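Local coordinates for protein beta-agarase AgaA (PDB 3WZ1) that hydrolyses beta-1,4-galactosidic linkages in agarose as an endo-acting GH16 enzyme, giving mainly neoagarotetraose, and is seen here as its catalytic domain, at residues 74-78 against 235-239; 96-100 against 228-233; 106-111 against 133-138. All coordinates share one frame; numbering follows the deposited sequence.

In the fold
From the N terminus, the chain first lays down 74-78 on strand 73-80. It then passes 96-100, a loop after strand 87-94, and 106-111 on strand 102-109. Contact 3 closes first, when 133-138 returns to 106-111 by way of strand 116-123. Contact 2 closes next, as 228-233 reaches 96-100. Contact 1 closes last, with 235-239 against 74-78. The three loops are nested, contact 3 inside contact 2 inside contact 1, and none cross. Contacts 1 and 2 share strand 232-239, one near each end. Contacts 1 and 3 touch directly, with M238 SD 3.2 Å from S111 OG. Together they tie the layers of the GH16 jelly roll and one of its connecting loops.

Contact 1 (74-78 against 235-239); sequences LAITS and IINME
I76 faces I236 and M238 across the buried interior, and L74 meets I236 beside it. The two strands run in roughly the same direction, 30° apart, and the axes of 74-76 and 235-239 come within 7.8 Å. No hydrogen bond crosses between them, so the join is made by side chains. L74 and I236 come tip to tip, L74 CD2 lying 3.6 Å from I236 CD1. I76 and I236 cross at about a right angle, with I76 CG1 4.0 Å from I236 CG2. In I76, CG1 stands anti to the carbonyl carbon (chi1 -59°), which leaves CG2 anti to the backbone N. This sends CG2 over the backbone of the other strand, 3.6 Å from M238 N. M238 bends at its last torsion (chi3 -81°), which folds the methyl back to the first strand. There M238 CE sits 3.2 Å from I76 O, with T77 O and S78 CB a little farther off. With an alanine here in place of I76, I236 CG2 and M238 CG would probably lose their shared apolar neighbour and a gap would open between the strands.

The looser side is at T77. It is partly exposed and its CB points away from 235-239. Its OG1 is hydrogen-bonded to T263 OG1 instead. On the far face of 235-239, the N237 side chain lies about 7 Å from that of E134, the predicted proton donor. Two layers packed through an apolar interior, with what is probably the catalytic cleft beyond 235-239, are typical of the GH16 beta-jelly roll.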
ATOM      1  N   LEU A  74      -1.984  12.689   4.174  1.00 10.30           N
ATOM      2  CA  LEU A  74      -3.123  12.094   3.487  1.00  9.98           C
ATOM      3  C   LEU A  74      -3.906  11.248   4.479  1.00  9.87           C
ATOM      4  O   LEU A  74      -3.335  10.441   5.209  1.00  9.86           O
ATOM      5  CB  LEU A  74      -2.645  11.234   2.321  1.00 10.06           C
ATOM      6  CG  LEU A  74      -3.661  10.311   1.645  1.00  9.57           C
ATOM      7  CD1 LEU A  74      -4.672  11.097   0.828  1.00  9.44           C
ATOM      8  CD2 LEU A  74      -2.922   9.341   0.754  1.00  9.69           C
ATOM      9  N   ALA A  75      -5.231  11.431   4.489  1.00  9.12           N
ATOM     10  CA  ALA A  75      -6.134  10.651   5.324  1.00  9.06           C
ATOM     11  C   ALA A  75      -7.017   9.805   4.439  1.00  8.78           C
ATOM     12  O   ALA A  75      -7.617  10.314   3.483  1.00  9.10           O
ATOM     13  CB  ALA A  75      -7.004  11.556   6.191  1.00  9.35           C
ATOM     14  N   ILE A  76      -7.056   8.518   4.752  1.00  8.50           N
ATOM     15  CA  ILE A  76      -7.959   7.552   4.174  1.00  8.37           C
ATOM     16  C   ILE A  76      -8.889   7.128   5.299  1.00  8.74           C
ATOM     17  O   ILE A  76      -8.454   6.466   6.265  1.00  8.28           O
ATOM     18  CB  ILE A  76      -7.190   6.333   3.644  1.00  8.45           C
ATOM     19  CG1 ILE A  76      -6.156   6.701   2.586  1.00  8.57           C
ATOM     20  CG2 ILE A  76      -8.151   5.240   3.159  1.00  8.26           C
ATOM     21  CD1 ILE A  76      -6.726   7.326   1.324  1.00  8.55           C
ATOM     22  N   THR A  77     -10.169   7.457   5.180  1.00  8.79           N
ATOM     23  CA  THR A  77     -11.111   7.146   6.252  1.00  9.03           C
ATOM     24  C   THR A  77     -12.154   6.109   5.792  1.00  9.12           C
ATOM     25  O   THR A  77     -12.052   5.528   4.706  1.00  8.84           O
ATOM     26  CB  THR A  77     -11.680   8.433   6.867  1.00  9.25           C
ATOM     27  OG1 THR A  77     -12.315   8.150   8.127  1.00 10.08           O
ATOM     28  CG2 THR A  77     -12.631   9.126   5.919  1.00  9.40           C
ATOM     29  N   SER A  78     -13.094   5.836   6.680  1.00  9.27           N
ATOM     30  CA  SER A  78     -14.044   4.748   6.541  1.00  9.37           C
ATOM     31  C   SER A  78     -15.367   5.159   7.169  1.00  9.70           C
ATOM     32  O   SER A  78     -15.418   5.996   8.086  1.00 10.27           O
ATOM     33  CB  SER A  78     -13.519   3.473   7.194  1.00  9.31           C
ATOM     34  OG  SER A  78     -13.254   3.651   8.575  1.00  9.36           O
ATOM     35  N   ILE A 235      -1.219   2.941  -5.413  1.00  8.13           N
ATOM     36  CA  ILE A 235      -2.551   3.006  -4.841  1.00  7.96           C
ATOM     37  C   ILE A 235      -2.418   3.079  -3.331  1.00  8.01           C
ATOM     38  O   ILE A 235      -1.662   2.321  -2.711  1.00  7.69           O
ATOM     39  CB  ILE A 235      -3.394   1.767  -5.240  1.00  8.18           C
ATOM     40  CG1 ILE A 235      -3.375   1.573  -6.771  1.00  8.50           C
ATOM     41  CG2 ILE A 235      -4.805   1.883  -4.710  1.00  8.19           C
ATOM     42  CD1 ILE A 235      -3.950   0.241  -7.219  1.00  8.82           C
ATOM     43  N   ILE A 236      -3.170   4.000  -2.751  1.00  7.83           N
ATOM     44  CA  ILE A 236      -3.236   4.138  -1.295  1.00  8.16           C
ATOM     45  C   ILE A 236      -4.700   3.987  -0.952  1.00  7.85           C
ATOM     46  O   ILE A 236      -5.526   4.768  -1.415  1.00  7.76           O
ATOM     47  CB  ILE A 236      -2.707   5.488  -0.810  1.00  9.23           C
ATOM     48  CG1 ILE A 236      -1.267   5.733  -1.303  1.00 10.10           C
ATOM     49  CG2 ILE A 236      -2.772   5.524   0.724  1.00  9.03           C
ATOM     50  CD1 ILE A 236      -0.868   7.196  -1.285  1.00 11.50           C
ATOM     51  N   ASN A 237      -5.051   2.982  -0.164  1.00  7.24           N
ATOM     52  CA  ASN A 237      -6.445   2.777   0.156  1.00  7.21           C
ATOM     53  C   ASN A 237      -6.620   2.097   1.490  1.00  7.19           C
ATOM     54  O   ASN A 237      -5.628   1.746   2.145  1.00  7.13           O
ATOM     55  CB  ASN A 237      -7.164   2.013  -0.977  1.00  7.39           C
ATOM     56  CG  ASN A 237      -6.863   0.528  -0.999  1.00  7.49           C
ATOM     57  OD1 ASN A 237      -6.478  -0.061   0.012  1.00  7.41           O
ATOM     58  ND2 ASN A 237      -7.061  -0.099  -2.147  1.00  7.41           N
ATOM     59  N   MET A 238      -7.877   1.919   1.897  1.00  7.04           N
ATOM     60  CA  MET A 238      -8.225   0.802   2.761  1.00  7.61           C
ATOM     61  C   MET A 238      -9.098  -0.151   1.975  1.00  7.67           C
ATOM     62  O   MET A 238      -9.738   0.231   0.998  1.00  7.96           O
ATOM     63  CB  MET A 238      -8.954   1.207   4.033  1.00  7.63           C
ATOM     64  CG  MET A 238      -8.041   1.717   5.139  1.00  7.85           C
ATOM     65  SD  MET A 238      -8.844   1.908   6.732  1.00  8.63           S
ATOM     66  CE  MET A 238      -9.658   3.463   6.548  1.00  8.42           C
ATOM     67  N   GLU A 239      -9.109  -1.398   2.424  1.00  7.83           N
ATOM     68  CA  GLU A 239      -9.954  -2.448   1.848  1.00  8.09           C
ATOM     69  C   GLU A 239     -10.601  -3.281   2.934  1.00  8.25           C
ATOM     70  O   GLU A 239      -9.949  -3.689   3.906  1.00  8.30           O
ATOM     71  CB  GLU A 239      -9.144  -3.373   0.951  1.00  8.23           C
ATOM     72  CG  GLU A 239      -8.671  -2.710  -0.335  1.00  8.29           C
ATOM     73  CD  GLU A 239      -7.765  -3.584  -1.185  1.00  8.57           C
ATOM     74  OE1 GLU A 239      -7.614  -4.799  -0.871  1.00  8.66           O
ATOM     75  OE2 GLU A 239      -7.188  -3.044  -2.170  1.00  8.88           O
TER

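Contact 2 (96-100 against 228-233); sequences APLTY and LSKPMY. With NA (sodium ion), chain C.
L98 and M232 form a single antiparallel bridge, which joins a connecting loop of the jelly roll to the start of strand 232-239. They are a hydrogen-bonded pair. L98 N donates to M232 O at 2.8 Å, nearly straight (172°). M232 N returns a bond to L98 O at 2.8 Å. P231 CA adds a CA-H...O contact to the same L98 O.

Prolines and a tyrosine pack beside the bridge. P97 lies flat on Y233 in a CH-pi contact, its CB 3.7 Å from the ring centroid and only 8° off the ring normal. P97 CD reaches Y233 CE2 near the other end of the proline ring. P97 CB also touches P231 CB at 3.8 Å. T99 lies alongside P231, its CG2 against P231 CA and CB. Farther along, the edge of the Y100 ring meets S229 CA.

K230 turns away and forms a salt bridge with D125. On the side of S229 turned from Y100 lies a sodium site completed by E128, T226 and G227, with water 1 as a further ligand. S229 OG stands between its backbone N and carbonyl carbon (chi1 64°), which turns it to the sodium, 2.4 Å from OG.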
ATOM      1  N   ALA A  96      -0.036   8.375 -13.248  1.00 11.54           N
ATOM      2  CA  ALA A  96       0.962   7.707 -14.078  1.00 11.87           C
ATOM      3  C   ALA A  96       1.577   6.548 -13.302  1.00 11.63           C
ATOM      4  O   ALA A  96       1.645   6.617 -12.087  1.00 11.27           O
ATOM      5  CB  ALA A  96       2.045   8.694 -14.457  1.00 12.53           C
ATOM      6  N   PRO A  97       2.025   5.501 -14.007  1.00 11.58           N
ATOM      7  CA  PRO A  97       2.610   4.342 -13.363  1.00 11.53           C
ATOM      8  C   PRO A  97       4.123   4.429 -13.248  1.00 11.91           C
ATOM      9  O   PRO A  97       4.759   5.299 -13.876  1.00 12.89           O
ATOM     10  CB  PRO A  97       2.237   3.217 -14.310  1.00 11.80           C
ATOM     11  CG  PRO A  97       2.324   3.864 -15.661  1.00 11.70           C
ATOM     12  CD  PRO A  97       1.885   5.290 -15.466  1.00 11.93           C
ATOM     13  N   LEU A  98       4.667   3.525 -12.438  1.00 11.92           N
ATOM     14  CA  LEU A  98       6.098   3.362 -12.249  1.00 12.17           C
ATOM     15  C   LEU A  98       6.554   2.062 -12.870  1.00 11.29           C
ATOM     16  O   LEU A  98       5.753   1.137 -13.083  1.00 10.60           O
ATOM     17  CB  LEU A  98       6.424   3.307 -10.767  1.00 13.01           C
ATOM     18  CG  LEU A  98       5.960   4.502  -9.956  1.00 15.15           C
ATOM     19  CD1 LEU A  98       6.279   4.292  -8.514  1.00 16.24           C
ATOM     20  CD2 LEU A  98       6.575   5.788 -10.462  1.00 15.65           C
ATOM     21  N   THR A  99       7.850   2.007 -13.173  1.00 10.88           N
ATOM     22  CA  THR A  99       8.483   0.795 -13.674  0.50 11.03           C
ATOM     23  C   THR A  99       9.773   0.530 -12.923  1.00 10.83           C
ATOM     24  O   THR A  99      10.424   1.453 -12.457  1.00 11.10           O
ATOM     25  CB  THR A  99       8.832   0.893 -15.172  0.50 11.10           C
ATOM     26  OG1 THR A  99       9.537   2.130 -15.436  0.50 11.23           O
ATOM     27  CG2 THR A  99       7.552   0.751 -16.039  0.50 11.26           C
ATOM     28  N   TYR A 100      10.152  -0.733 -12.830  1.00 10.57           N
ATOM     29  CA  TYR A 100      11.446  -1.098 -12.265  1.00 10.24           C
ATOM     30  C   TYR A 100      12.552  -0.518 -13.149  1.00 10.27           C
ATOM     31  O   TYR A 100      12.331  -0.293 -14.336  1.00 10.75           O
ATOM     32  CB  TYR A 100      11.607  -2.612 -12.173  1.00 10.50           C
ATOM     33  CG  TYR A 100      11.828  -3.283 -13.510  1.00 10.81           C
ATOM     34  CD1 TYR A 100      13.100  -3.354 -14.058  1.00 11.26           C
ATOM     35  CD2 TYR A 100      10.777  -3.849 -14.224  1.00 11.12           C
ATOM     36  CE1 TYR A 100      13.320  -3.955 -15.283  1.00 11.53           C
ATOM     37  CE2 TYR A 100      10.988  -4.420 -15.472  1.00 11.60           C
ATOM     38  CZ  TYR A 100      12.277  -4.483 -15.983  1.00 12.15           C
ATOM     39  OH  TYR A 100      12.520  -5.105 -17.204  1.00 13.70           O
ATOM     40  N   LEU A 228       7.542  -9.675 -12.702  1.00 10.42           N
ATOM     41  CA  LEU A 228       6.869  -8.427 -12.316  1.00 10.85           C
ATOM     42  C   LEU A 228       7.472  -7.304 -13.129  1.00 10.81           C
ATOM     43  O   LEU A 228       8.451  -6.681 -12.732  1.00 11.02           O
ATOM     44  CB  LEU A 228       7.037  -8.188 -10.827  1.00 10.69           C
ATOM     45  CG  LEU A 228       6.406  -9.246  -9.936  1.00 10.69           C
ATOM     46  CD1 LEU A 228       6.864  -9.074  -8.502  1.00 10.81           C
ATOM     47  CD2 LEU A 228       4.890  -9.187 -10.055  1.00 11.00           C
ATOM     48  N   SER A 229       6.908  -7.095 -14.307  1.00 10.99           N
ATOM     49  CA  SER A 229       7.537  -6.260 -15.346  1.00 11.26           C
ATOM     50  C   SER A 229       6.653  -5.166 -15.923  1.00 11.12           C
ATOM     51  O   SER A 229       7.165  -4.242 -16.545  1.00 12.37           O
ATOM     52  CB  SER A 229       8.033  -7.161 -16.476  1.00 11.07           C
ATOM     53  OG  SER A 229       6.941  -7.814 -17.117  1.00 11.85           O
ATOM     54  N   LYS A 230       5.333  -5.263 -15.747  1.00 10.86           N
ATOM     55  CA  LYS A 230       4.419  -4.279 -16.289  1.00 10.66           C
ATOM     56  C   LYS A 230       4.483  -2.995 -15.475  1.00 10.75           C
ATOM     57  O   LYS A 230       4.757  -3.038 -14.264  1.00 11.03           O
ATOM     58  CB  LYS A 230       2.986  -4.820 -16.312  1.00 10.85           C
ATOM     59  CG  LYS A 230       2.832  -6.003 -17.257  1.00 11.20           C
ATOM     60  CD  LYS A 230       1.510  -6.744 -17.117  1.00 11.53           C
ATOM     61  CE  LYS A 230       1.476  -7.852 -18.155  1.00 12.06           C
ATOM     62  NZ  LYS A 230       0.281  -8.735 -18.127  1.00 12.29           N
ATOM     63  N   PRO A 231       4.239  -1.840 -16.122  1.00 10.46           N
ATOM     64  CA  PRO A 231       4.151  -0.624 -15.313  1.00 10.40           C
ATOM     65  C   PRO A 231       3.046  -0.752 -14.274  1.00 10.25           C
ATOM     66  O   PRO A 231       2.009  -1.367 -14.553  1.00 10.47           O
ATOM     67  CB  PRO A 231       3.804   0.454 -16.327  1.00 10.85           C
ATOM     68  CG  PRO A 231       4.208  -0.108 -17.661  1.00 11.00           C
ATOM     69  CD  PRO A 231       3.971  -1.575 -17.549  1.00 11.08           C
ATOM     70  N   MET A 232       3.273  -0.212 -13.076  1.00  9.83           N
ATOM     71  CA  MET A 232       2.271  -0.329 -12.019  1.00  9.65           C
ATOM     72  C   MET A 232       1.929   1.026 -11.431  1.00  9.72           C
ATOM     73  O   MET A 232       2.806   1.865 -11.203  1.00  9.62           O
ATOM     74  CB  MET A 232       2.752  -1.237 -10.889  1.00 10.33           C
ATOM     75  CG  MET A 232       3.025  -2.664 -11.321  1.00 10.29           C
ATOM     76  SD  MET A 232       3.451  -3.674  -9.895  1.00 10.94           S
ATOM     77  CE  MET A 232       4.134  -5.110 -10.730  1.00 10.43           C
ATOM     78  N   TYR A 233       0.641   1.213 -11.154  1.00  9.52           N
ATOM     79  CA  TYR A 233       0.140   2.438 -10.556  1.00  9.98           C
ATOM     80  C   TYR A 233       0.230   2.337  -9.038  1.00  8.97           C
ATOM     81  O   TYR A 233      -0.022   1.267  -8.466  1.00  9.73           O
ATOM     82  CB  TYR A 233      -1.316   2.698 -10.985  1.00 10.29           C
ATOM     83  CG  TYR A 233      -1.399   2.941 -12.472  1.00 11.13           C
ATOM     84  CD1 TYR A 233      -1.479   1.883 -13.366  1.00 11.51           C
ATOM     85  CD2 TYR A 233      -1.330   4.234 -12.970  1.00 11.22           C
ATOM     86  CE1 TYR A 233      -1.476   2.110 -14.727  1.00 12.44           C
ATOM     87  CE2 TYR A 233      -1.331   4.466 -14.337  1.00 11.75           C
ATOM     88  CZ  TYR A 233      -1.405   3.397 -15.187  1.00 12.30           C
ATOM     89  OH  TYR A 233      -1.397   3.615 -16.558  1.00 15.25           O
TER
HETATM   90 NA    NA C 402       5.290  -9.407 -16.551  1.00 14.44          NA
HETATM   91  O   HOH W   1       4.704  -8.605 -18.966  1.00 19.80           O

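Contact 3 (106-111 against 133-138); sequences ARAKLS and IEAYGS
L110 fills the space between I133, A135 and G137 inside the GH16 jelly roll. The two segments run almost the same way, 15° apart, and no direct hydrogen bond links them. The L110 side chain starts at CB, which lies 4.4 Å from G137 CA. CG stands anti to the carbonyl carbon (chi1 -46°), and the fork beyond it opens onto the second segment. CD1 presses on A135 CB at 3.5 Å, tighter than usual van der Waals contact. L110 CD1 also lies 4.2 Å from G137 CA. CD2 goes to I133 CG2 at 3.8 Å and also brushes A135 CB. I133 reaches back with its other branch. Its CD1 touches A108 CB at 3.8 Å, and A106 CB next to it. The alanine methyls thus line one side of I133, while L110 lies against its CG2.

E134 points away from this apolar layer. It is the predicted proton donor, and its carboxylate is hydrogen-bonded to H151 and Q241. A135, next to it, points the other way, into the L110 packing. Y136 also turns away, with its OH bonded to Q241.

At the far end the backbones come close. Water 2 bridges them, hydrogen-bonded to S111 O at 2.9 Å and accepting from G137 N at 3.0 Å. G137 CA also makes a CA-H...O contact with S111 O, 3.2 Å long.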
ATOM      1  N   ALA A 106       6.381   4.347   1.745  1.00  8.56           N
ATOM      2  CA  ALA A 106       5.424   5.198   2.443  1.00  8.43           C
ATOM      3  C   ALA A 106       5.778   5.279   3.910  1.00  8.45           C
ATOM      4  O   ALA A 106       6.264   4.314   4.482  1.00  8.86           O
ATOM      5  CB  ALA A 106       4.017   4.662   2.326  1.00  8.48           C
ATOM      6  N   ARG A 107       5.504   6.438   4.508  1.00  8.25           N
ATOM      7  CA  ARG A 107       5.528   6.572   5.956  1.00  8.14           C
ATOM      8  C   ARG A 107       4.088   6.771   6.394  1.00  7.97           C
ATOM      9  O   ARG A 107       3.412   7.701   5.941  1.00  7.68           O
ATOM     10  CB  ARG A 107       6.404   7.748   6.399  1.00  8.24           C
ATOM     11  CG  ARG A 107       6.410   7.970   7.914  1.00  8.82           C
ATOM     12  CD  ARG A 107       7.382   9.047   8.352  1.00  9.44           C
ATOM     13  NE  ARG A 107       7.547   8.984   9.807  1.00  9.96           N
ATOM     14  CZ  ARG A 107       7.028   9.845  10.686  1.00 10.36           C
ATOM     15  NH1 ARG A 107       6.308  10.890  10.311  1.00 10.96           N
ATOM     16  NH2 ARG A 107       7.252   9.659  11.974  1.00 11.29           N
ATOM     17  N   ALA A 108       3.606   5.854   7.224  1.00  8.14           N
ATOM     18  CA  ALA A 108       2.152   5.753   7.457  1.00  8.46           C
ATOM     19  C   ALA A 108       1.809   5.154   8.795  1.00  8.88           C
ATOM     20  O   ALA A 108       2.630   4.462   9.396  1.00  8.82           O
ATOM     21  CB  ALA A 108       1.490   4.943   6.352  1.00  8.98           C
ATOM     22  N   LYS A 109       0.591   5.462   9.255  1.00  9.33           N
ATOM     23  CA  LYS A 109       0.041   4.938  10.514  1.00  9.80           C
ATOM     24  C   LYS A 109      -1.234   4.203  10.167  1.00  9.27           C
ATOM     25  O   LYS A 109      -2.217   4.824   9.771  1.00  8.64           O
ATOM     26  CB  LYS A 109      -0.236   6.079  11.492  1.00 11.23           C
ATOM     27  CG  LYS A 109      -0.645   5.610  12.887  1.00 12.63           C
ATOM     28  CD  LYS A 109      -0.776   6.793  13.817  1.00 15.03           C
ATOM     29  CE  LYS A 109      -1.244   6.375  15.203  1.00 17.21           C
ATOM     30  NZ  LYS A 109      -1.702   7.586  15.939  1.00 20.75           N
ATOM     31  N   LEU A 110      -1.211   2.887  10.313  1.00  8.79           N
ATOM     32  CA  LEU A 110      -2.376   2.046  10.010  1.00  8.77           C
ATOM     33  C   LEU A 110      -3.605   2.506  10.782  1.00  8.66           C
ATOM     34  O   LEU A 110      -3.497   2.972  11.919  1.00  8.69           O
ATOM     35  CB  LEU A 110      -2.143   0.596  10.411  1.00  8.84           C
ATOM     36  CG  LEU A 110      -0.822  -0.070  10.035  1.00  9.00           C
ATOM     37  CD1 LEU A 110      -0.830  -1.532  10.457  1.00  8.85           C
ATOM     38  CD2 LEU A 110      -0.509   0.091   8.551  1.00  8.63           C
ATOM     39  N   SER A 111      -4.777   2.327  10.195  1.00  8.55           N
ATOM     40  CA  SER A 111      -5.990   2.492  10.959  1.00  8.56           C
ATOM     41  C   SER A 111      -6.117   1.376  12.000  1.00  8.75           C
ATOM     42  O   SER A 111      -5.634   0.259  11.801  1.00  8.74           O
ATOM     43  CB  SER A 111      -7.209   2.469  10.047  1.00  8.57           C
ATOM     44  OG  SER A 111      -7.371   1.179   9.466  1.00  9.01           O
ATOM     45  N   ILE A 133       2.801  -1.640   1.880  1.00  8.31           N
ATOM     46  CA  ILE A 133       2.028  -1.733   3.133  1.00  8.39           C
ATOM     47  C   ILE A 133       0.735  -2.486   2.848  1.00  8.31           C
ATOM     48  O   ILE A 133      -0.066  -2.096   1.975  1.00  8.13           O
ATOM     49  CB  ILE A 133       1.717  -0.368   3.797  1.00  8.28           C
ATOM     50  CG1 ILE A 133       2.998   0.386   4.134  1.00  8.57           C
ATOM     51  CG2 ILE A 133       0.838  -0.564   5.038  1.00  8.22           C
ATOM     52  CD1 ILE A 133       2.780   1.741   4.755  1.00  8.89           C
ATOM     53  N   GLU A 134       0.545  -3.593   3.556  1.00  8.40           N
ATOM     54  CA  GLU A 134      -0.747  -4.269   3.650  1.00  8.52           C
ATOM     55  C   GLU A 134      -0.797  -4.842   5.051  1.00  8.69           C
ATOM     56  O   GLU A 134      -0.049  -5.767   5.371  1.00  8.99           O
ATOM     57  CB  GLU A 134      -0.918  -5.366   2.606  1.00  8.93           C
ATOM     58  CG  GLU A 134      -2.246  -6.097   2.726  1.00  9.04           C
ATOM     59  CD  GLU A 134      -2.511  -7.029   1.572  1.00  9.63           C
ATOM     60  OE1 GLU A 134      -1.832  -8.080   1.448  1.00  9.94           O
ATOM     61  OE2 GLU A 134      -3.381  -6.692   0.732  1.00 10.78           O
ATOM     62  N   ALA A 135      -1.639  -4.267   5.891  1.00  8.48           N
ATOM     63  CA  ALA A 135      -1.616  -4.632   7.284  1.00  8.62           C
ATOM     64  C   ALA A 135      -2.923  -4.266   7.942  1.00  8.87           C
ATOM     65  O   ALA A 135      -3.669  -3.403   7.438  1.00  8.50           O
ATOM     66  CB  ALA A 135      -0.467  -3.929   7.972  1.00  8.82           C
ATOM     67  N   TYR A 136      -3.195  -4.915   9.074  1.00  8.90           N
ATOM     68  CA  TYR A 136      -4.504  -4.843   9.724  1.00  9.29           C
ATOM     69  C   TYR A 136      -4.242  -4.379  11.151  1.00  9.64           C
ATOM     70  O   TYR A 136      -3.643  -5.132  11.947  1.00  9.99           O
ATOM     71  CB  TYR A 136      -5.215  -6.212   9.640  1.00  9.25           C
ATOM     72  CG  TYR A 136      -5.109  -6.792   8.242  1.00  9.12           C
ATOM     73  CD1 TYR A 136      -3.956  -7.469   7.851  1.00  9.07           C
ATOM     74  CD2 TYR A 136      -6.133  -6.624   7.278  1.00  9.13           C
ATOM     75  CE1 TYR A 136      -3.797  -7.944   6.568  1.00  9.37           C
ATOM     76  CE2 TYR A 136      -5.988  -7.124   5.995  1.00  9.00           C
ATOM     77  CZ  TYR A 136      -4.811  -7.769   5.633  1.00  8.82           C
ATOM     78  OH  TYR A 136      -4.612  -8.272   4.365  1.00  9.87           O
ATOM     79  N   GLY A 137      -4.601  -3.138  11.461  1.00  9.81           N
ATOM     80  CA  GLY A 137      -4.198  -2.499  12.723  1.00 10.35           C
ATOM     81  C   GLY A 137      -5.001  -2.827  13.971  1.00 11.34           C
ATOM     82  O   GLY A 137      -4.584  -2.457  15.064  1.00 11.81           O
ATOM     83  N   SER A 138      -6.120  -3.538  13.809  1.00 10.86           N
ATOM     84  CA  SER A 138      -7.121  -3.718  14.871  1.00 11.42           C
ATOM     85  C   SER A 138      -6.561  -4.120  16.227  1.00 12.35           C
ATOM     86  O   SER A 138      -5.821  -5.096  16.320  1.00 11.75           O
ATOM     87  CB  SER A 138      -8.110  -4.796  14.477  1.00 11.39           C
ATOM     88  OG  SER A 138      -9.106  -4.868  15.478  1.00 11.73           O
TER
HETATM   89  O   HOH W   2      -5.681  -1.361   9.351  1.00  8.43           O